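Local coordinates for protein cysteine protease (Xylella fastidiosa, PDB 3OIS) that probably hydrolyses peptide bonds as a papain-family cysteine protease, and binds the nucleotide uridine diphosphate, at residues L105-N119 with P163-A176. Sequence-based numbering, arbitrary orientation.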
ATOM      1  N   LEU A 105       1.812  10.074   7.274  1.00 12.92           N
ATOM      2  CA  LEU A 105       2.867  11.036   6.879  1.00 13.82           C
ATOM      3  C   LEU A 105       4.171  10.717   7.596  1.00 13.39           C
ATOM      4  O   LEU A 105       5.207  10.962   7.051  1.00 13.77           O
ATOM      5  CB  LEU A 105       2.500  12.471   7.243  1.00 12.01           C
ATOM      6  CG  LEU A 105       1.418  13.084   6.351  1.00 12.41           C
ATOM      7  CD1 LEU A 105       1.317  14.584   6.715  1.00 14.96           C
ATOM      8  CD2 LEU A 105       1.802  12.942   4.849  1.00 18.63           C
ATOM      9  N   PHE A 106       4.096  10.138   8.830  1.00 13.13           N
ATOM     10  CA  PHE A 106       5.337   9.692   9.469  1.00 13.81           C
ATOM     11  C   PHE A 106       6.039   8.615   8.546  1.00 14.20           C
ATOM     12  O   PHE A 106       7.295   8.618   8.350  1.00 14.86           O
ATOM     13  CB  PHE A 106       5.063   9.023  10.828  1.00 13.08           C
ATOM     14  CG  PHE A 106       6.303   8.587  11.551  1.00 10.96           C
ATOM     15  CD1 PHE A 106       6.973   9.490  12.400  1.00 16.09           C
ATOM     16  CD2 PHE A 106       6.820   7.279  11.396  1.00 11.93           C
ATOM     17  CE1 PHE A 106       8.096   9.089  13.054  1.00 14.10           C
ATOM     18  CE2 PHE A 106       7.993   6.880  12.051  1.00 14.18           C
ATOM     19  CZ  PHE A 106       8.623   7.841  12.894  1.00 12.24           C
ATOM     20  N   ILE A 107       5.289   7.669   8.043  1.00 14.38           N
ATOM     21  CA  ILE A 107       5.882   6.688   7.151  1.00 14.05           C
ATOM     22  C   ILE A 107       6.432   7.389   5.913  1.00 14.03           C
ATOM     23  O   ILE A 107       7.564   7.121   5.551  1.00 13.10           O
ATOM     24  CB  ILE A 107       4.943   5.541   6.799  1.00 15.05           C
ATOM     25  CG1 ILE A 107       4.537   4.735   8.074  1.00 15.09           C
ATOM     26  CG2 ILE A 107       5.513   4.534   5.722  1.00 15.32           C
ATOM     27  CD1 ILE A 107       3.332   3.939   7.787  1.00 11.66           C
ATOM     28  N   TYR A 108       5.619   8.214   5.280  1.00 14.20           N
ATOM     29  CA  TYR A 108       5.970   8.825   3.969  1.00 13.14           C
ATOM     30  C   TYR A 108       7.191   9.748   4.118  1.00 12.30           C
ATOM     31  O   TYR A 108       8.027   9.805   3.237  1.00 12.21           O
ATOM     32  CB  TYR A 108       4.745   9.535   3.348  1.00 13.53           C
ATOM     33  CG  TYR A 108       4.942  10.015   1.900  1.00 12.63           C
ATOM     34  CD1 TYR A 108       5.608   9.175   0.947  1.00 11.46           C
ATOM     35  CD2 TYR A 108       4.377  11.231   1.480  1.00 13.24           C
ATOM     36  CE1 TYR A 108       5.730   9.611  -0.402  1.00 11.51           C
ATOM     37  CE2 TYR A 108       4.548  11.715   0.163  1.00 11.97           C
ATOM     38  CZ  TYR A 108       5.250  10.880  -0.755  1.00 13.39           C
ATOM     39  OH  TYR A 108       5.335  11.343  -2.030  1.00 12.87           O
ATOM     40  N   TYR A 109       7.293  10.485   5.226  1.00 13.47           N
ATOM     41  CA  TYR A 109       8.433  11.404   5.413  1.00 12.97           C
ATOM     42  C   TYR A 109       9.716  10.560   5.514  1.00 13.38           C
ATOM     43  O   TYR A 109      10.719  10.784   4.776  1.00 13.34           O
ATOM     44  CB  TYR A 109       8.206  12.280   6.682  1.00 12.71           C
ATOM     45  CG  TYR A 109       9.362  13.204   6.917  1.00 14.79           C
ATOM     46  CD1 TYR A 109       9.298  14.476   6.450  1.00 16.40           C
ATOM     47  CD2 TYR A 109      10.510  12.784   7.570  1.00 15.69           C
ATOM     48  CE1 TYR A 109      10.389  15.338   6.591  1.00 16.65           C
ATOM     49  CE2 TYR A 109      11.605  13.700   7.762  1.00 14.31           C
ATOM     50  CZ  TYR A 109      11.517  14.895   7.274  1.00 19.17           C
ATOM     51  OH  TYR A 109      12.565  15.706   7.501  1.00 19.99           O
ATOM     52  N   ASN A 110       9.689   9.505   6.339  1.00 12.98           N
ATOM     53  CA  ASN A 110      10.840   8.715   6.483  1.00 13.13           C
ATOM     54  C   ASN A 110      11.199   7.889   5.260  1.00 14.07           C
ATOM     55  O   ASN A 110      12.382   7.673   5.002  1.00 14.11           O
ATOM     56  CB  ASN A 110      10.730   7.905   7.792  1.00 12.96           C
ATOM     57  CG  ASN A 110      10.865   8.842   9.011  1.00 15.87           C
ATOM     58  OD1 ASN A 110      11.891   9.450   9.214  1.00 16.79           O
ATOM     59  ND2 ASN A 110       9.800   8.980   9.773  1.00 15.90           N
ATOM     60  N   GLU A 111      10.214   7.442   4.476  1.00 14.47           N
ATOM     61  CA  GLU A 111      10.562   6.764   3.220  1.00 12.33           C
ATOM     62  C   GLU A 111      11.404   7.695   2.339  1.00 11.76           C
ATOM     63  O   GLU A 111      12.338   7.251   1.748  1.00 13.01           O
ATOM     64  CB  GLU A 111       9.306   6.413   2.397  1.00 12.46           C
ATOM     65  CG  GLU A 111       8.496   5.308   2.992  1.00 13.93           C
ATOM     66  CD  GLU A 111       7.130   5.135   2.324  1.00 12.50           C
ATOM     67  OE1 GLU A 111       6.422   6.120   2.111  1.00 14.70           O
ATOM     68  OE2 GLU A 111       6.847   3.955   1.952  1.00 13.40           O
ATOM     69  N   ARG A 112      11.092   8.978   2.302  1.00 13.42           N
ATOM     70  CA  ARG A 112      11.760   9.921   1.363  1.00 14.20           C
ATOM     71  C   ARG A 112      13.146  10.372   1.931  1.00 16.23           C
ATOM     72  O   ARG A 112      13.864  11.031   1.260  1.00 17.35           O
ATOM     73  CB  ARG A 112      10.855  11.094   1.087  1.00 13.46           C
ATOM     74  CG  ARG A 112       9.730  10.509   0.078  1.00 15.17           C
ATOM     75  CD  ARG A 112       8.735  11.604  -0.290  1.00 13.22           C
ATOM     76  NE  ARG A 112       8.060  11.841   0.948  1.00 21.68           N
ATOM     77  CZ  ARG A 112       7.768  13.019   1.396  1.00 18.31           C
ATOM     78  NH1 ARG A 112       8.024  14.100   0.635  1.00 20.76           N
ATOM     79  NH2 ARG A 112       7.167  13.084   2.571  1.00 18.78           N
ATOM     80  N   LYS A 113      13.463   9.987   3.166  1.00 14.77           N
ATOM     81  CA  LYS A 113      14.870  10.062   3.691  1.00 14.89           C
ATOM     82  C   LYS A 113      15.726   8.992   3.079  1.00 16.79           C
ATOM     83  O   LYS A 113      16.973   9.142   3.026  1.00 17.84           O
ATOM     84  CB  LYS A 113      14.897   9.909   5.230  1.00 13.84           C
ATOM     85  CG  LYS A 113      14.131  11.077   5.945  1.00 16.03           C
ATOM     86  CD  LYS A 113      14.731  12.485   5.748  1.00 20.92           C
ATOM     87  CE  LYS A 113      16.060  12.659   6.474  1.00 22.61           C
ATOM     88  NZ  LYS A 113      16.744  13.966   6.008  1.00 27.36           N
ATOM     89  N   ILE A 114      15.145   7.875   2.650  1.00 17.65           N
ATOM     90  CA  ILE A 114      15.897   6.799   2.041  1.00 16.22           C
ATOM     91  C   ILE A 114      16.052   6.986   0.507  1.00 18.12           C
ATOM     92  O   ILE A 114      17.188   6.911  -0.049  1.00 17.76           O
ATOM     93  CB  ILE A 114      15.195   5.388   2.277  1.00 16.61           C
ATOM     94  CG1 ILE A 114      15.165   5.171   3.794  1.00 18.22           C
ATOM     95  CG2 ILE A 114      16.034   4.335   1.668  1.00 14.13           C
ATOM     96  CD1 ILE A 114      14.222   4.010   4.248  1.00 18.59           C
ATOM     97  N   GLU A 115      14.903   7.243  -0.136  1.00 18.03           N
ATOM     98  CA  GLU A 115      14.852   7.387  -1.587  1.00 18.83           C
ATOM     99  C   GLU A 115      13.781   8.453  -1.913  1.00 19.26           C
ATOM    100  O   GLU A 115      12.670   8.401  -1.351  1.00 22.05           O
ATOM    101  CB  GLU A 115      14.465   6.000  -2.136  1.00 19.84           C
ATOM    102  CG  GLU A 115      14.205   5.987  -3.668  1.00 20.64           C
ATOM    103  CD  GLU A 115      15.419   5.592  -4.486  1.00 21.17           C
ATOM    104  OE1 GLU A 115      16.309   4.832  -4.016  1.00 19.83           O
ATOM    105  OE2 GLU A 115      15.432   5.901  -5.710  1.00 22.62           O
ATOM    106  N   GLY A 116      14.085   9.351  -2.824  1.00 17.91           N
ATOM    107  CA  GLY A 116      13.233  10.523  -3.116  1.00 15.74           C
ATOM    108  C   GLY A 116      13.766  11.651  -2.234  1.00 15.48           C
ATOM    109  O   GLY A 116      14.976  11.720  -1.898  1.00 17.14           O
ATOM    110  N   HIS A 117      12.868  12.549  -1.881  1.00 14.14           N
ATOM    111  CA  HIS A 117      13.279  13.722  -1.081  1.00 13.21           C
ATOM    112  C   HIS A 117      12.040  14.257  -0.352  1.00 15.12           C
ATOM    113  O   HIS A 117      10.941  14.290  -0.927  1.00 15.10           O
ATOM    114  CB  HIS A 117      13.965  14.830  -1.927  1.00 13.01           C
ATOM    115  CG  HIS A 117      14.600  15.894  -1.092  1.00 16.86           C
ATOM    116  ND1 HIS A 117      15.966  15.965  -0.881  1.00 18.77           N
ATOM    117  CD2 HIS A 117      14.052  16.900  -0.375  1.00 17.60           C
ATOM    118  CE1 HIS A 117      16.225  16.989  -0.078  1.00 14.43           C
ATOM    119  NE2 HIS A 117      15.079  17.560   0.248  1.00 24.30           N
ATOM    120  N   VAL A 118      12.222  14.662   0.907  1.00 13.50           N
ATOM    121  CA  VAL A 118      11.095  15.056   1.725  1.00 16.16           C
ATOM    122  C   VAL A 118      10.450  16.338   1.228  1.00 15.04           C
ATOM    123  O   VAL A 118       9.293  16.609   1.500  1.00 16.48           O
ATOM    124  CB  VAL A 118      11.518  15.191   3.219  1.00 18.17           C
ATOM    125  CG1 VAL A 118      11.931  13.836   3.739  1.00 17.26           C
ATOM    126  CG2 VAL A 118      12.610  16.255   3.421  1.00 18.74           C
ATOM    127  N   ASN A 119      11.165  17.125   0.437  1.00 13.70           N
ATOM    128  CA  ASN A 119      10.557  18.355  -0.073  1.00 15.20           C
ATOM    129  C   ASN A 119       9.746  18.202  -1.369  1.00 14.22           C
ATOM    130  O   ASN A 119       9.194  19.190  -1.839  1.00 16.06           O
ATOM    131  CB  ASN A 119      11.655  19.382  -0.325  1.00 16.87           C
ATOM    132  CG  ASN A 119      12.255  19.981   1.015  1.00 17.98           C
ATOM    133  OD1 ASN A 119      11.652  19.892   2.099  1.00 24.44           O
ATOM    134  ND2 ASN A 119      13.399  20.673   0.870  1.00 26.40           N
ATOM    135  N   PRO A 163       2.130  19.780   5.222  1.00 18.02           N
ATOM    136  CA  PRO A 163       2.301  18.739   6.206  1.00 17.13           C
ATOM    137  C   PRO A 163       3.224  17.618   5.731  1.00 15.30           C
ATOM    138  O   PRO A 163       4.062  17.172   6.544  1.00 14.15           O
ATOM    139  CB  PRO A 163       0.890  18.243   6.459  1.00 16.81           C
ATOM    140  CG  PRO A 163       0.010  19.472   6.119  1.00 19.78           C
ATOM    141  CD  PRO A 163       0.739  20.162   5.012  1.00 18.12           C
ATOM    142  N   ALA A 164       3.176  17.239   4.430  1.00 14.98           N
ATOM    143  CA  ALA A 164       4.050  16.136   3.948  1.00 14.69           C
ATOM    144  C   ALA A 164       5.547  16.398   4.028  1.00 13.99           C
ATOM    145  O   ALA A 164       6.355  15.447   4.089  1.00 16.10           O
ATOM    146  CB  ALA A 164       3.651  15.692   2.446  1.00 13.62           C
ATOM    147  N   SER A 165       5.929  17.657   3.992  1.00 14.40           N
ATOM    148  CA  SER A 165       7.406  17.951   4.026  1.00 15.96           C
ATOM    149  C   SER A 165       7.925  18.307   5.420  1.00 18.61           C
ATOM    150  O   SER A 165       9.135  18.502   5.628  1.00 19.17           O
ATOM    151  CB  SER A 165       7.714  19.076   3.026  1.00 17.20           C
ATOM    152  OG  SER A 165       7.035  20.254   3.476  1.00 21.79           O
ATOM    153  N   LYS A 166       7.024  18.356   6.406  1.00 17.47           N
ATOM    154  CA  LYS A 166       7.439  18.626   7.795  1.00 19.96           C
ATOM    155  C   LYS A 166       8.070  17.426   8.531  1.00 18.95           C
ATOM    156  O   LYS A 166       7.559  16.277   8.486  1.00 18.60           O
ATOM    157  CB  LYS A 166       6.180  19.074   8.553  1.00 20.29           C
ATOM    158  CG  LYS A 166       5.696  20.472   8.285  1.00 27.00           C
ATOM    159  CD  LYS A 166       4.883  20.921   9.519  1.00 33.31           C
ATOM    160  CE  LYS A 166       5.576  20.360  10.783  1.00 31.75           C
ATOM    161  NZ  LYS A 166       5.349  21.227  12.013  1.00 38.44           N
ATOM    162  N   LYS A 167       9.186  17.657   9.227  1.00 18.25           N
ATOM    163  CA  LYS A 167       9.864  16.612   9.951  1.00 18.58           C
ATOM    164  C   LYS A 167       9.032  16.284  11.234  1.00 19.87           C
ATOM    165  O   LYS A 167       8.740  17.195  11.998  1.00 17.99           O
ATOM    166  CB  LYS A 167      11.292  17.072  10.385  1.00 20.17           C
ATOM    167  CG  LYS A 167      12.007  15.981  11.156  1.00 22.26           C
ATOM    168  CD  LYS A 167      13.391  16.376  11.598  1.00 29.18           C
ATOM    169  CE  LYS A 167      14.018  15.194  12.326  1.00 32.85           C
ATOM    170  NZ  LYS A 167      15.483  15.366  12.337  1.00 37.58           N
ATOM    171  N   PRO A 168       8.669  15.031  11.450  1.00 17.32           N
ATOM    172  CA  PRO A 168       7.957  14.691  12.696  1.00 18.15           C
ATOM    173  C   PRO A 168       8.830  15.006  13.947  1.00 19.30           C
ATOM    174  O   PRO A 168      10.084  14.910  13.974  1.00 18.44           O
ATOM    175  CB  PRO A 168       7.730  13.194  12.605  1.00 19.63           C
ATOM    176  CG  PRO A 168       7.747  12.888  11.019  1.00 17.51           C
ATOM    177  CD  PRO A 168       8.773  13.858  10.522  1.00 18.25           C
ATOM    178  N   SER A 169       8.108  15.377  14.981  1.00 21.07           N
ATOM    179  CA  SER A 169       8.734  15.797  16.214  1.00 20.66           C
ATOM    180  C   SER A 169       9.527  14.688  16.856  1.00 20.38           C
ATOM    181  O   SER A 169       9.351  13.472  16.627  1.00 19.61           O
ATOM    182  CB  SER A 169       7.610  16.237  17.163  1.00 20.11           C
ATOM    183  OG  SER A 169       7.099  15.088  17.823  1.00 21.52           O
ATOM    184  N   ASP A 170      10.460  15.097  17.718  1.00 21.14           N
ATOM    185  CA  ASP A 170      11.232  14.112  18.444  1.00 20.97           C
ATOM    186  C   ASP A 170      10.337  13.148  19.207  1.00 21.16           C
ATOM    187  O   ASP A 170      10.663  11.940  19.278  1.00 21.01           O
ATOM    188  CB  ASP A 170      12.153  14.817  19.445  1.00 23.51           C
ATOM    189  CG  ASP A 170      13.398  15.326  18.793  1.00 28.48           C
ATOM    190  OD1 ASP A 170      13.566  15.099  17.554  1.00 25.16           O
ATOM    191  OD2 ASP A 170      14.192  15.952  19.530  1.00 34.86           O
ATOM    192  N   GLN A 171       9.211  13.663  19.720  1.00 20.66           N
ATOM    193  CA  GLN A 171       8.263  12.829  20.525  1.00 21.61           C
ATOM    194  C   GLN A 171       7.628  11.747  19.619  1.00 20.88           C
ATOM    195  O   GLN A 171       7.478  10.607  20.021  1.00 20.28           O
ATOM    196  CB  GLN A 171       7.155  13.620  21.287  1.00 23.10           C
ATOM    197  CG  GLN A 171       6.436  12.790  22.442  1.00 26.02           C
ATOM    198  CD  GLN A 171       7.410  11.974  23.434  1.00 30.71           C
ATOM    199  OE1 GLN A 171       8.382  12.522  23.958  1.00 31.37           O
ATOM    200  NE2 GLN A 171       7.146  10.633  23.621  1.00 30.80           N
ATOM    201  N   CYS A 172       7.326  12.136  18.382  1.00 20.21           N
ATOM    202  CA  CYS A 172       6.810  11.182  17.364  1.00 19.78           C
ATOM    203  C   CYS A 172       7.764  10.052  17.113  1.00 19.89           C
ATOM    204  O   CYS A 172       7.370   8.906  17.138  1.00 18.57           O
ATOM    205  CB  CYS A 172       6.513  11.938  16.084  1.00 18.28           C
ATOM    206  SG  CYS A 172       5.083  12.963  16.185  1.00 24.89           S
ATOM    207  N   TYR A 173       9.045  10.361  16.882  1.00 20.41           N
ATOM    208  CA  TYR A 173      10.038   9.313  16.718  1.00 20.35           C
ATOM    209  C   TYR A 173      10.155   8.383  17.915  1.00 21.06           C
ATOM    210  O   TYR A 173      10.318   7.153  17.763  1.00 22.08           O
ATOM    211  CB  TYR A 173      11.375   9.928  16.344  1.00 21.03           C
ATOM    212  CG  TYR A 173      11.459  10.374  14.880  1.00 19.43           C
ATOM    213  CD1 TYR A 173      11.208  11.685  14.507  1.00 19.66           C
ATOM    214  CD2 TYR A 173      11.844   9.440  13.886  1.00 18.29           C
ATOM    215  CE1 TYR A 173      11.326  12.117  13.175  1.00 20.07           C
ATOM    216  CE2 TYR A 173      11.997   9.853  12.541  1.00 18.48           C
ATOM    217  CZ  TYR A 173      11.702  11.111  12.174  1.00 15.41           C
ATOM    218  OH  TYR A 173      11.815  11.570  10.890  1.00 18.51           O
ATOM    219  N   LYS A 174      10.132   8.968  19.137  1.00 21.06           N
ATOM    220  CA  LYS A 174      10.237   8.109  20.319  1.00 22.13           C
ATOM    221  C   LYS A 174       9.014   7.178  20.423  1.00 20.24           C
ATOM    222  O   LYS A 174       9.170   5.957  20.626  1.00 19.08           O
ATOM    223  CB  LYS A 174      10.322   8.986  21.559  1.00 23.60           C
ATOM    224  CG  LYS A 174      10.603   8.239  22.842  1.00 31.20           C
ATOM    225  CD  LYS A 174      11.307   9.171  23.905  1.00 38.37           C
ATOM    226  CE  LYS A 174      11.092   8.671  25.354  1.00 42.51           C
ATOM    227  NZ  LYS A 174       9.592   8.718  25.603  1.00 43.20           N
ATOM    228  N   ASP A 175       7.821   7.722  20.308  1.00 19.17           N
ATOM    229  CA  ASP A 175       6.594   6.903  20.401  1.00 19.97           C
ATOM    230  C   ASP A 175       6.548   5.845  19.270  1.00 20.01           C
ATOM    231  O   ASP A 175       6.154   4.703  19.467  1.00 18.92           O
ATOM    232  CB  ASP A 175       5.342   7.799  20.414  1.00 21.01           C
ATOM    233  CG  ASP A 175       5.234   8.655  21.687  1.00 23.68           C
ATOM    234  OD1 ASP A 175       5.841   8.295  22.699  1.00 25.81           O
ATOM    235  OD2 ASP A 175       4.612   9.706  21.641  1.00 29.08           O
ATOM    236  N   ALA A 176       7.010   6.227  18.073  1.00 18.57           N
ATOM    237  CA  ALA A 176       6.935   5.282  16.966  1.00 18.32           C
ATOM    238  C   ALA A 176       7.666   3.987  17.240  1.00 18.82           C
ATOM    239  O   ALA A 176       7.294   2.921  16.715  1.00 17.59           O
ATOM    240  CB  ALA A 176       7.510   5.956  15.695  1.00 14.17           C
TER
HETATM  241  O   HOH W   1       5.324  12.789   4.715  1.00 14.60           O
HETATM  242  O   HOH W   2      11.406  19.708   4.500  1.00 29.55           O
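F106 and Y173 form an edge-to-face aromatic pair, the edge of F106 turned to the face of Y173 with the centroids 5.0 Å apart and the planes at 61°. F106 CE1 lies over the centre of the tyrosine ring, while CZ also meets A176 CB at 3.6 Å and CD1 rests on the pyrrolidine of P168. With CG anti to the backbone N (chi1 -178°), the phenyl group is carried out of helix 105-114 to the wall of helix 170-176. One turn on, Y109 takes CH-pi contacts on a single face, from K167 CA and from P168 CD, the latter 3.8 Å from the ring centroid; V118 CG1 lies over the rim of the opposite face. P168 is thus shared between the two rings. L105 completes the apolar packing, its CD1 3.7 Å from P163 CB.

Two direct hydrogen bonds span the segments. Y173 OH donates to N110 OD1 (2.7 Å), the amide and ring planes being 77° apart. N110 ND2 binds F106 O one turn back, which fixes the amide flip so that OD1 faces the tyrosine hydroxyl. R112 NH2 donates to A164 O, 2.9 Å away and in the guanidinium plane, while NE binds Y108 O and the guanidinium lies against the Y108 ring. R112 thereby ties the 3-10 turn 163-165 to the helix. S169 N-caps helix 170-176, its OG accepting from C172 N.

This is packing within the papain-family region, the N110 side chain about 14 Å from the bound UDP. The axes of helices 105-114 and 170-176 run almost perpendicular, 12.1 Å apart at their closest; residues 166-169 link the 3-10 turn to the second helix. Helix 126-135 packs beside helix 105-114 through I107 on L133 and N110 on V132, while E111 touches A124 of strand 124-125.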